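Local coordinates for transmembrane oligosaccharyl transferase (Archaeoglobus fulgidus, PDB 3WAJ), which belongs to the STT3/AglB family of membrane-embedded oligosaccharyl transferases, with a helical GT-C region whose metal site holds a zinc ion, at residues G83-Y88 and A167-S172; L213-G218 and N425-Y430. All blocks are in the same frame, centred on the assembly; numbering follows the deposited sequence.

Contact 1. Residues G83-Y88 and A167-S172; sequences GPFLVY and AFWQVS
A T-shaped aromatic pair, Phe85 with Trp169, links the first turn of helix 84-96 to helix 163-181 in the helical GT-C region of this STT3-family protein. The two backbones stay well apart, with 10.6 Å between CA of Phe85 and CA of Trp169, and two long aromatic side chains span the gap. Three measurements identify the geometry. The Phe85 ring and the five-membered ring of Trp169 have centroids 4.7 Å apart, their planes stand at 84°, and NE1 of Trp169 sits over one face of Phe85, displaced toward the rim. That nitrogen is closest to CZ of Phe85, at 3.4 Å, with CE1 nearly as near. Behind it the benzo side of the indole also touches, CZ2 of Trp169 coming 3.8 Å from CE2 of Phe85. Phe85 extends to this meeting point with CG trans to its backbone N (chi1 172°). On the same helix as the indole, the preceding residue Phe168 backs it, its CD2 lying 3.8 Å above the centre of one Trp169 face. The same Phe168 accepts at its carbonyl O from both N and OG of Ser172, which approach from opposite faces of the carbonyl plane. Ser214 and Tyr211 of helix 199-214 also pack on the indole, and Trp165 adds a second edge-to-face partner to Phe85. Because the indole presents its nitrogen-bearing edge to the phenyl face, the attraction is probably partly electrostatic, the polar N-H directed at the pi cloud, in addition to dispersion.

Contact 2. Residues L213-G218 and N425-Y430; sequences LSWGAG and NRFAYY. With SO4 (sulfate ion), chain C.
The indole of Trp215 receives Phe427 and Tyr430 obliquely, while CB of Ala217, two residues further along the chain, lies over one of its faces, displaced toward the rim. Phe427 has CG of Arg426 over one face; Tyr430 has CE1 of Tyr429 over one face and CD1 of Phe427 in plane at its edge. This aromatic cluster joins the turn that ends helix 199-214 to the residues leading into helix 429-446. The Phe427 ring and the six-membered ring of Trp215 have planes at 64° and centroids 5.8 Å apart, which makes the pair neither a stack nor a T. The closest atom of Phe427 is CE1, 3.6 Å from CZ2 of Trp215. A sulfate ion, probably from the crystallisation liquor, bridges the two segments at one side. Arg426 NH1 donates to O3 of the sulfate over 3.0 Å, fairly straight at 155°, whereas Trp215 NE1 gives only a weak, bent bond to O4 (123°). Arg426 reaches the anion with CG lying between its backbone N and carbonyl carbon and with a further bend at chi3, and the sulfate lies at the edge of its guanidinium group. His81 and His162 also hydrogen-bond the sulfate, which, with Arg426, is consistent with a site suited to an anion. The side chain of Trp215 is about 8 Å from the zinc ion, and Tyr429 meets the zinc ligand His163 ring to ring. Tyr430 OH, hydrogen-bonded to Tyr211 OH, lies the same 3.4 Å from CE3 and from CZ3 of Trp215.

In the fold
Contact 1 lies toward the surface, its two touching residues partly exposed, whereas contact 2, some 10 Å away between centres, is partly buried through Tyr430 and closer to the zinc ion. Helix 199-214 connects the two: contact 2 takes in its end, where Ser214 packs against Phe85 and Trp169 of contact 1. The join is also made through the backbone, since Phe85 N lies 2.9 Å from Leu213 O, a probable hydrogen bond. Chemically they differ. The 83-88/167-172 pairing rests on one near-perpendicular ring pair, while 213-218/425-430 combines oblique ring contacts with an anion that both segments help to hold, through a guanidinium group and, weakly, an indole N-H.

Contact 1. Residues G83-Y88 and A167-S172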
ATOM      1  N   GLY A  83       9.519   8.446  -6.755  1.00 46.62           N
ATOM      2  CA  GLY A  83      10.734   9.131  -7.158  1.00 40.25           C
ATOM      3  C   GLY A  83      11.378   8.665  -8.450  1.00 41.17           C
ATOM      4  O   GLY A  83      11.162   7.533  -8.899  1.00 41.36           O
ATOM      5  N   PRO A  84      12.196   9.545  -9.054  1.00 43.19           N
ATOM      6  CA  PRO A  84      12.894   9.183 -10.287  1.00 40.50           C
ATOM      7  C   PRO A  84      13.951   8.101 -10.109  1.00 40.03           C
ATOM      8  O   PRO A  84      14.216   7.414 -11.094  1.00 44.08           O
ATOM      9  CB  PRO A  84      13.541  10.504 -10.741  1.00 46.28           C
ATOM     10  CG  PRO A  84      13.545  11.399  -9.513  1.00 40.75           C
ATOM     11  CD  PRO A  84      12.345  10.977  -8.720  1.00 40.78           C
ATOM     12  N   PHE A  85      14.538   7.927  -8.925  1.00 37.45           N
ATOM     13  CA  PHE A  85      15.574   6.896  -8.811  1.00 39.43           C
ATOM     14  C   PHE A  85      15.112   5.527  -9.316  1.00 40.75           C
ATOM     15  O   PHE A  85      15.735   4.922 -10.199  1.00 44.58           O
ATOM     16  CB  PHE A  85      16.137   6.738  -7.395  1.00 40.40           C
ATOM     17  CG  PHE A  85      17.048   5.540  -7.271  1.00 41.91           C
ATOM     18  CD1 PHE A  85      16.609   4.375  -6.664  1.00 33.18           C
ATOM     19  CD2 PHE A  85      18.324   5.559  -7.835  1.00 40.65           C
ATOM     20  CE1 PHE A  85      17.431   3.248  -6.591  1.00 39.20           C
ATOM     21  CE2 PHE A  85      19.165   4.439  -7.758  1.00 39.85           C
ATOM     22  CZ  PHE A  85      18.717   3.279  -7.134  1.00 40.31           C
ATOM     23  N   LEU A  86      14.016   5.031  -8.749  1.00 41.40           N
ATOM     24  CA  LEU A  86      13.546   3.684  -9.083  1.00 35.23           C
ATOM     25  C   LEU A  86      12.895   3.685 -10.451  1.00 34.95           C
ATOM     26  O   LEU A  86      13.026   2.714 -11.190  1.00 36.21           O
ATOM     27  CB  LEU A  86      12.554   3.168  -8.038  1.00 41.64           C
ATOM     28  CG  LEU A  86      12.614   1.703  -7.581  1.00 42.96           C
ATOM     29  CD1 LEU A  86      11.228   1.213  -7.113  1.00 24.58           C
ATOM     30  CD2 LEU A  86      13.209   0.773  -8.627  1.00 42.67           C
ATOM     31  N   VAL A  87      12.183   4.760 -10.798  1.00 36.81           N
ATOM     32  CA  VAL A  87      11.609   4.818 -12.138  1.00 37.86           C
ATOM     33  C   VAL A  87      12.727   4.679 -13.180  1.00 39.11           C
ATOM     34  O   VAL A  87      12.647   3.832 -14.050  1.00 40.97           O
ATOM     35  CB  VAL A  87      10.758   6.086 -12.397  1.00 32.69           C
ATOM     36  CG1 VAL A  87      10.206   6.045 -13.832  1.00 25.72           C
ATOM     37  CG2 VAL A  87       9.596   6.165 -11.417  1.00 29.30           C
ATOM     38  N   TYR A  88      13.787   5.477 -13.071  1.00 38.87           N
ATOM     39  CA  TYR A  88      14.877   5.368 -14.026  1.00 36.31           C
ATOM     40  C   TYR A  88      15.634   4.062 -13.890  1.00 37.41           C
ATOM     41  O   TYR A  88      15.855   3.404 -14.899  1.00 46.49           O
ATOM     42  CB  TYR A  88      15.794   6.605 -14.006  1.00 41.90           C
ATOM     43  CG  TYR A  88      15.138   7.802 -14.660  1.00 46.04           C
ATOM     44  CD1 TYR A  88      15.077   7.913 -16.041  1.00 50.30           C
ATOM     45  CD2 TYR A  88      14.530   8.786 -13.901  1.00 41.44           C
ATOM     46  CE1 TYR A  88      14.452   8.999 -16.648  1.00 47.81           C
ATOM     47  CE2 TYR A  88      13.910   9.870 -14.492  1.00 43.14           C
ATOM     48  CZ  TYR A  88      13.874   9.974 -15.866  1.00 45.96           C
ATOM     49  OH  TYR A  88      13.251  11.058 -16.452  1.00 48.03           O
ATOM     50  N   ALA A 167      16.289   2.783   2.659  1.00 38.98           N
ATOM     51  CA  ALA A 167      17.263   2.222   3.593  1.00 43.25           C
ATOM     52  C   ALA A 167      18.675   2.240   3.005  1.00 46.96           C
ATOM     53  O   ALA A 167      19.624   2.694   3.646  1.00 50.98           O
ATOM     54  CB  ALA A 167      16.872   0.822   4.023  1.00 40.09           C
ATOM     55  N   PHE A 168      18.803   1.772   1.771  1.00 40.47           N
ATOM     56  CA  PHE A 168      20.104   1.662   1.125  1.00 41.92           C
ATOM     57  C   PHE A 168      20.787   3.030   1.008  1.00 48.37           C
ATOM     58  O   PHE A 168      21.943   3.178   1.382  1.00 55.57           O
ATOM     59  CB  PHE A 168      19.951   0.999  -0.251  1.00 42.99           C
ATOM     60  CG  PHE A 168      21.260   0.706  -0.948  1.00 42.17           C
ATOM     61  CD1 PHE A 168      21.753  -0.586  -0.995  1.00 40.59           C
ATOM     62  CD2 PHE A 168      21.976   1.719  -1.581  1.00 49.00           C
ATOM     63  CE1 PHE A 168      22.939  -0.867  -1.644  1.00 41.67           C
ATOM     64  CE2 PHE A 168      23.169   1.449  -2.224  1.00 50.40           C
ATOM     65  CZ  PHE A 168      23.652   0.151  -2.258  1.00 45.75           C
ATOM     66  N   TRP A 169      20.094   4.035   0.488  1.00 45.48           N
ATOM     67  CA  TRP A 169      20.752   5.325   0.320  1.00 47.11           C
ATOM     68  C   TRP A 169      20.936   6.084   1.640  1.00 52.50           C
ATOM     69  O   TRP A 169      21.871   6.877   1.772  1.00 62.55           O
ATOM     70  CB  TRP A 169      20.062   6.184  -0.761  1.00 40.51           C
ATOM     71  CG  TRP A 169      20.143   5.553  -2.142  1.00 43.73           C
ATOM     72  CD1 TRP A 169      19.098   5.096  -2.906  1.00 44.81           C
ATOM     73  CD2 TRP A 169      21.336   5.280  -2.900  1.00 43.95           C
ATOM     74  NE1 TRP A 169      19.568   4.573  -4.089  1.00 41.62           N
ATOM     75  CE2 TRP A 169      20.934   4.667  -4.109  1.00 45.03           C
ATOM     76  CE3 TRP A 169      22.699   5.493  -2.673  1.00 43.89           C
ATOM     77  CZ2 TRP A 169      21.858   4.269  -5.093  1.00 43.17           C
ATOM     78  CZ3 TRP A 169      23.611   5.102  -3.643  1.00 42.72           C
ATOM     79  CH2 TRP A 169      23.187   4.493  -4.839  1.00 45.66           C
ATOM     80  N   GLN A 170      20.068   5.849   2.622  1.00 46.14           N
ATOM     81  CA  GLN A 170      20.220   6.547   3.901  1.00 47.45           C
ATOM     82  C   GLN A 170      21.491   6.087   4.606  1.00 49.44           C
ATOM     83  O   GLN A 170      22.325   6.905   5.007  1.00 44.64           O
ATOM     84  CB  GLN A 170      19.022   6.335   4.827  1.00 47.11           C
ATOM     85  CG  GLN A 170      19.104   7.187   6.095  1.00 50.15           C
ATOM     86  CD  GLN A 170      18.217   6.671   7.209  1.00 53.11           C
ATOM     87  OE1 GLN A 170      17.226   7.305   7.584  1.00 61.01           O
ATOM     88  NE2 GLN A 170      18.569   5.511   7.746  1.00 45.94           N
ATOM     89  N   VAL A 171      21.621   4.769   4.750  1.00 50.59           N
ATOM     90  CA  VAL A 171      22.814   4.153   5.320  1.00 52.95           C
ATOM     91  C   VAL A 171      24.055   4.528   4.509  1.00 57.19           C
ATOM     92  O   VAL A 171      25.086   4.892   5.076  1.00 66.18           O
ATOM     93  CB  VAL A 171      22.662   2.629   5.404  1.00 48.46           C
ATOM     94  CG1 VAL A 171      23.903   1.989   6.031  1.00 42.78           C
ATOM     95  CG2 VAL A 171      21.426   2.279   6.214  1.00 44.95           C
ATOM     96  N   SER A 172      23.946   4.437   3.188  1.00 49.12           N
ATOM     97  CA  SER A 172      25.016   4.855   2.285  1.00 46.58           C
ATOM     98  C   SER A 172      25.428   6.280   2.563  1.00 53.75           C
ATOM     99  O   SER A 172      26.618   6.582   2.596  1.00 55.82           O
ATOM    100  CB  SER A 172      24.583   4.753   0.815  1.00 42.93           C
ATOM    101  OG  SER A 172      24.499   3.406   0.403  1.00 44.01           O
TER

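Contact 2. Residues L213-G218 and N425-Y430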
ATOM      1  N   LEU A 213      16.024  11.343  -4.257  1.00 38.68           N
ATOM      2  CA  LEU A 213      15.477  10.962  -5.566  1.00 40.50           C
ATOM      3  C   LEU A 213      14.748   9.611  -5.494  1.00 42.47           C
ATOM      4  O   LEU A 213      13.990   9.257  -6.399  1.00 38.33           O
ATOM      5  CB  LEU A 213      16.557  10.981  -6.659  1.00 47.02           C
ATOM      6  CG  LEU A 213      17.147  12.348  -7.030  1.00 49.50           C
ATOM      7  CD1 LEU A 213      18.035  12.285  -8.284  1.00 45.41           C
ATOM      8  CD2 LEU A 213      16.039  13.373  -7.215  1.00 45.85           C
ATOM      9  N   SER A 214      14.967   8.865  -4.412  1.00 41.82           N
ATOM     10  CA  SER A 214      14.233   7.614  -4.186  1.00 41.30           C
ATOM     11  C   SER A 214      12.947   7.882  -3.433  1.00 37.66           C
ATOM     12  O   SER A 214      11.956   7.173  -3.588  1.00 30.41           O
ATOM     13  CB  SER A 214      15.066   6.612  -3.387  1.00 42.17           C
ATOM     14  OG  SER A 214      16.249   6.280  -4.061  1.00 50.04           O
ATOM     15  N   TRP A 215      12.985   8.920  -2.610  1.00 37.78           N
ATOM     16  CA  TRP A 215      11.890   9.245  -1.713  1.00 39.91           C
ATOM     17  C   TRP A 215      11.934  10.747  -1.389  1.00 39.17           C
ATOM     18  O   TRP A 215      12.912  11.232  -0.794  1.00 38.51           O
ATOM     19  CB  TRP A 215      12.058   8.424  -0.440  1.00 41.94           C
ATOM     20  CG  TRP A 215      10.885   8.462   0.485  1.00 40.81           C
ATOM     21  CD1 TRP A 215       9.584   8.191   0.170  1.00 35.77           C
ATOM     22  CD2 TRP A 215      10.911   8.750   1.890  1.00 29.70           C
ATOM     23  NE1 TRP A 215       8.799   8.306   1.288  1.00 32.92           N
ATOM     24  CE2 TRP A 215       9.593   8.644   2.367  1.00 30.95           C
ATOM     25  CE3 TRP A 215      11.931   9.088   2.796  1.00 34.90           C
ATOM     26  CZ2 TRP A 215       9.247   8.869   3.708  1.00 34.33           C
ATOM     27  CZ3 TRP A 215      11.599   9.308   4.140  1.00 35.74           C
ATOM     28  CH2 TRP A 215      10.266   9.196   4.579  1.00 37.54           C
ATOM     29  N   GLY A 216      10.882  11.472  -1.773  1.00 33.82           N
ATOM     30  CA  GLY A 216      10.851  12.927  -1.650  1.00 35.42           C
ATOM     31  C   GLY A 216      11.055  13.488  -0.247  1.00 38.87           C
ATOM     32  O   GLY A 216      11.606  14.583  -0.077  1.00 40.75           O
ATOM     33  N   ALA A 217      10.618  12.724   0.754  1.00 36.78           N
ATOM     34  CA  ALA A 217      10.737  13.108   2.161  1.00 40.13           C
ATOM     35  C   ALA A 217      12.157  12.913   2.673  1.00 39.55           C
ATOM     36  O   ALA A 217      12.452  13.211   3.836  1.00 42.26           O
ATOM     37  CB  ALA A 217       9.762  12.306   3.005  1.00 43.52           C
ATOM     38  N   GLY A 218      13.030  12.416   1.795  1.00 37.29           N
ATOM     39  CA  GLY A 218      14.396  12.067   2.155  1.00 40.25           C
ATOM     40  C   GLY A 218      15.290  13.241   2.469  1.00 44.17           C
ATOM     41  O   GLY A 218      16.426  13.053   2.918  1.00 49.57           O
ATOM     42  N   ASN A 425       4.272   2.122  12.456  1.00 85.58           N
ATOM     43  CA  ASN A 425       4.592   0.838  11.843  1.00 85.12           C
ATOM     44  C   ASN A 425       5.074   0.925  10.391  1.00 81.87           C
ATOM     45  O   ASN A 425       5.771   0.027   9.920  1.00 84.04           O
ATOM     46  CB  ASN A 425       3.415  -0.141  11.954  1.00 86.63           C
ATOM     47  CG  ASN A 425       3.299  -0.759  13.330  1.00 93.83           C
ATOM     48  OD1 ASN A 425       4.159  -1.537  13.746  1.00 98.11           O
ATOM     49  ND2 ASN A 425       2.225  -0.430  14.040  1.00 96.60           N
ATOM     50  N   ARG A 426       4.728   2.000   9.684  1.00 74.46           N
ATOM     51  CA  ARG A 426       5.048   2.077   8.255  1.00 70.69           C
ATOM     52  C   ARG A 426       6.523   2.392   7.964  1.00 58.18           C
ATOM     53  O   ARG A 426       6.961   2.307   6.813  1.00 53.02           O
ATOM     54  CB  ARG A 426       4.112   3.050   7.521  1.00 75.72           C
ATOM     55  CG  ARG A 426       4.376   4.528   7.776  1.00 81.23           C
ATOM     56  CD  ARG A 426       3.362   5.398   7.037  1.00 87.34           C
ATOM     57  NE  ARG A 426       4.004   6.489   6.302  1.00 92.73           N
ATOM     58  CZ  ARG A 426       4.152   6.527   4.978  1.00 94.51           C
ATOM     59  NH1 ARG A 426       3.691   5.539   4.223  1.00 94.79           N
ATOM     60  NH2 ARG A 426       4.755   7.560   4.405  1.00 93.95           N
ATOM     61  N   PHE A 427       7.273   2.731   9.012  1.00 48.60           N
ATOM     62  CA  PHE A 427       8.690   3.082   8.890  1.00 51.28           C
ATOM     63  C   PHE A 427       9.607   2.121   9.641  1.00 54.75           C
ATOM     64  O   PHE A 427      10.774   2.436   9.882  1.00 54.52           O
ATOM     65  CB  PHE A 427       8.938   4.510   9.397  1.00 55.98           C
ATOM     66  CG  PHE A 427       8.338   5.574   8.525  1.00 56.21           C
ATOM     67  CD1 PHE A 427       8.721   5.691   7.193  1.00 58.02           C
ATOM     68  CD2 PHE A 427       7.406   6.468   9.037  1.00 59.42           C
ATOM     69  CE1 PHE A 427       8.172   6.682   6.370  1.00 60.33           C
ATOM     70  CE2 PHE A 427       6.850   7.461   8.233  1.00 61.22           C
ATOM     71  CZ  PHE A 427       7.233   7.566   6.890  1.00 59.97           C
ATOM     72  N   ALA A 428       9.080   0.954  10.009  1.00 59.81           N
ATOM     73  CA  ALA A 428       9.849  -0.047  10.745  1.00 56.95           C
ATOM     74  C   ALA A 428      11.156  -0.414  10.045  1.00 56.71           C
ATOM     75  O   ALA A 428      12.173  -0.633  10.713  1.00 61.27           O
ATOM     76  CB  ALA A 428       9.009  -1.283  10.992  1.00 57.06           C
ATOM     77  N   TYR A 429      11.129  -0.469   8.710  1.00 49.00           N
ATOM     78  CA  TYR A 429      12.299  -0.887   7.926  1.00 46.99           C
ATOM     79  C   TYR A 429      13.553  -0.048   8.195  1.00 53.80           C
ATOM     80  O   TYR A 429      14.680  -0.512   8.008  1.00 56.55           O
ATOM     81  CB  TYR A 429      11.982  -0.935   6.426  1.00 41.77           C
ATOM     82  CG  TYR A 429      11.437   0.352   5.853  1.00 39.93           C
ATOM     83  CD1 TYR A 429      12.284   1.381   5.468  1.00 40.23           C
ATOM     84  CD2 TYR A 429      10.078   0.527   5.670  1.00 37.67           C
ATOM     85  CE1 TYR A 429      11.787   2.566   4.939  1.00 38.86           C
ATOM     86  CE2 TYR A 429       9.580   1.691   5.143  1.00 42.07           C
ATOM     87  CZ  TYR A 429      10.439   2.714   4.787  1.00 40.04           C
ATOM     88  OH  TYR A 429       9.937   3.882   4.259  1.00 35.05           O
ATOM     89  N   TYR A 430      13.361   1.182   8.653  1.00 52.10           N
ATOM     90  CA  TYR A 430      14.500   2.023   8.986  1.00 49.34           C
ATOM     91  C   TYR A 430      15.285   1.525  10.207  1.00 55.04           C
ATOM     92  O   TYR A 430      16.464   1.864  10.374  1.00 54.75           O
ATOM     93  CB  TYR A 430      14.043   3.464   9.178  1.00 47.84           C
ATOM     94  CG  TYR A 430      13.901   4.279   7.900  1.00 44.93           C
ATOM     95  CD1 TYR A 430      14.998   4.540   7.095  1.00 47.23           C
ATOM     96  CD2 TYR A 430      12.692   4.831   7.539  1.00 43.80           C
ATOM     97  CE1 TYR A 430      14.888   5.304   5.957  1.00 46.00           C
ATOM     98  CE2 TYR A 430      12.568   5.603   6.399  1.00 47.18           C
ATOM     99  CZ  TYR A 430      13.673   5.836   5.615  1.00 45.92           C
ATOM    100  OH  TYR A 430      13.570   6.604   4.480  1.00 37.89           O
TER
HETATM  101  S   SO4 C 902       5.310   6.242   0.399  1.00 53.58           S
HETATM  102  O1  SO4 C 902       4.828   5.686  -0.872  1.00 50.57           O
HETATM  103  O2  SO4 C 902       4.778   7.602   0.533  1.00 57.00           O
HETATM  104  O3  SO4 C 902       4.831   5.395   1.492  1.00 60.19           O
HETATM  105  O4  SO4 C 902       6.776   6.301   0.462  1.00 54.10           O